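Local coordinates for neurotoxin (Clostridium botulinum, PDB 1ZB7), which acts as a zinc endopeptidase in the host cytosol, cleaving synaptobrevins-1, -2 and -3 at an Ala-Ala bond in VAMP2 and probably at equivalent sites in its relatives, at residues N398-K402 / N403-E407. Sequence-based numbering, arbitrary orientation.
Sequences NIASK and NLKTE
Leu404 and Lys402 both set CG beside their own backbone N and anti to the carbonyl carbon, with chi1 of Leu404 at -63°. This turns the two side chains against each other, and they pass at a slant. Lys402 CB lies 4.1 Å from Leu404 CG. The lysine chain then bends at chi3 (58°), and its CE still comes within 4.2 Å of Leu404 CD1. Its NZ goes on to a hydrogen bond with Thr389 O. The leucine is buried, and its side chain also touches Val415 and Asn416. The backbone forms a Schellman motif at the end of the short 3-10 turn. Asn403 takes the left-handed conformation that reverses the chain. Leu404 N bonds to Ile399 O at 3.0 Å with an N-H...O angle of 158°, and Asn403 N bonds to Ala400 O at 2.9 Å. Ile399 O also accepts from Lys402 N, which comes from the other face of the carbonyl plane. The motif lies in the loop joining strands 377-381 and 421-422 of the four-stranded antiparallel sheet. Past the turn, Lys405 CB packs 4.1 Å from Ala400 CB. Asn398 CA makes a CA-H...O contact with Leu404 O at 3.3 Å. Asn398 is buried, and its ND2 is satisfied by Gly365 O and Gln411 OE1.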
loop_
_atom_site.group_PDB
_atom_site.type_symbol
_atom_site.label_atom_id
_atom_site.label_comp_id
_atom_site.label_asym_id
_atom_site.label_seq_id
_atom_site.Cartn_x
_atom_site.Cartn_y
_atom_site.Cartn_z
ATOM N N ASN A 398 26.692 -5.988 10.876
ATOM C CA ASN A 398 26.283 -5.844 12.273
ATOM C C ASN A 398 27.260 -6.622 13.221
ATOM O O ASN A 398 26.877 -7.538 13.932
ATOM C CB ASN A 398 24.824 -6.307 12.482
ATOM C CG ASN A 398 23.792 -5.449 11.696
ATOM O OD1 ASN A 398 23.996 -4.295 11.554
ATOM N ND2 ASN A 398 22.662 -6.042 11.260
ATOM N N ILE A 399 28.516 -6.231 13.162
ATOM C CA ILE A 399 29.651 -6.974 13.792
ATOM C C ILE A 399 29.752 -6.662 15.304
ATOM O O ILE A 399 29.928 -5.503 15.719
ATOM C CB ILE A 399 30.937 -6.587 13.096
ATOM C CG1 ILE A 399 30.820 -6.979 11.580
ATOM C CG2 ILE A 399 32.142 -7.278 13.729
ATOM C CD1 ILE A 399 31.799 -6.213 10.713
ATOM N N ALA A 400 29.491 -7.686 16.116
ATOM C CA ALA A 400 29.448 -7.477 17.608
ATOM C C ALA A 400 30.753 -6.892 18.162
ATOM O O ALA A 400 30.721 -6.007 19.072
ATOM C CB ALA A 400 29.068 -8.764 18.325
ATOM N N SER A 401 31.892 -7.278 17.578
ATOM C CA SER A 401 33.198 -6.797 18.134
ATOM C C SER A 401 33.379 -5.296 17.894
ATOM O O SER A 401 34.234 -4.627 18.565
ATOM C CB SER A 401 34.426 -7.570 17.598
ATOM O OG SER A 401 34.521 -7.491 16.181
ATOM N N LYS A 402 32.598 -4.725 16.965
ATOM C CA LYS A 402 32.699 -3.256 16.800
ATOM C C LYS A 402 31.535 -2.524 17.422
ATOM O O LYS A 402 31.360 -1.330 17.192
ATOM C CB LYS A 402 32.864 -2.874 15.339
ATOM C CG LYS A 402 33.865 -3.710 14.555
ATOM C CD LYS A 402 33.839 -3.264 13.090
ATOM C CE LYS A 402 34.155 -1.763 12.917
ATOM N NZ LYS A 402 34.678 -1.386 11.540
ATOM N N ASN A 403 30.781 -3.234 18.254
ATOM C CA ASN A 403 29.520 -2.729 18.792
ATOM C C ASN A 403 28.552 -2.258 17.700
ATOM O O ASN A 403 27.889 -1.219 17.835
ATOM C CB ASN A 403 29.754 -1.602 19.864
ATOM C CG ASN A 403 28.579 -1.493 20.878
ATOM O OD1 ASN A 403 27.857 -2.493 21.172
ATOM N ND2 ASN A 403 28.383 -0.276 21.425
ATOM N N LEU A 404 28.489 -3.017 16.614
ATOM C CA LEU A 404 27.532 -2.715 15.518
ATOM C C LEU A 404 26.393 -3.696 15.472
ATOM O O LEU A 404 25.528 -3.630 14.553
ATOM C CB LEU A 404 28.269 -2.591 14.184
ATOM C CG LEU A 404 29.285 -1.427 14.105
ATOM C CD1 LEU A 404 30.016 -1.393 12.809
ATOM C CD2 LEU A 404 28.625 -0.060 14.280
ATOM N N LYS A 405 26.345 -4.606 16.450
ATOM C CA LYS A 405 25.246 -5.576 16.516
ATOM C C LYS A 405 24.007 -4.977 17.187
ATOM O O LYS A 405 22.882 -5.138 16.685
ATOM C CB LYS A 405 25.660 -6.901 17.162
ATOM C CG LYS A 405 24.477 -7.823 17.523
ATOM C CD LYS A 405 24.974 -9.243 17.687
ATOM C CE LYS A 405 23.861 -10.248 17.877
ATOM N NZ LYS A 405 24.224 -11.564 17.325
ATOM N N THR A 406 24.220 -4.226 18.252
ATOM C CA THR A 406 23.148 -3.632 19.037
ATOM C C THR A 406 22.329 -2.689 18.147
ATOM O O THR A 406 22.901 -1.836 17.455
ATOM C CB THR A 406 23.757 -2.935 20.330
ATOM O OG1 THR A 406 23.954 -3.941 21.308
ATOM C CG2 THR A 406 22.844 -1.920 20.994
ATOM N N GLU A 407 21.000 -2.874 18.175
ATOM C CA GLU A 407 20.027 -2.016 17.446
ATOM C C GLU A 407 20.247 -1.995 15.915
ATOM O O GLU A 407 19.844 -1.052 15.246
ATOM C CB GLU A 407 20.066 -0.557 17.980
ATOM C CG GLU A 407 19.255 -0.283 19.227
ATOM C CD GLU A 407 19.382 1.160 19.674
ATOM O OE1 GLU A 407 20.501 1.713 19.612
ATOM O OE2 GLU A 407 18.393 1.779 20.098
#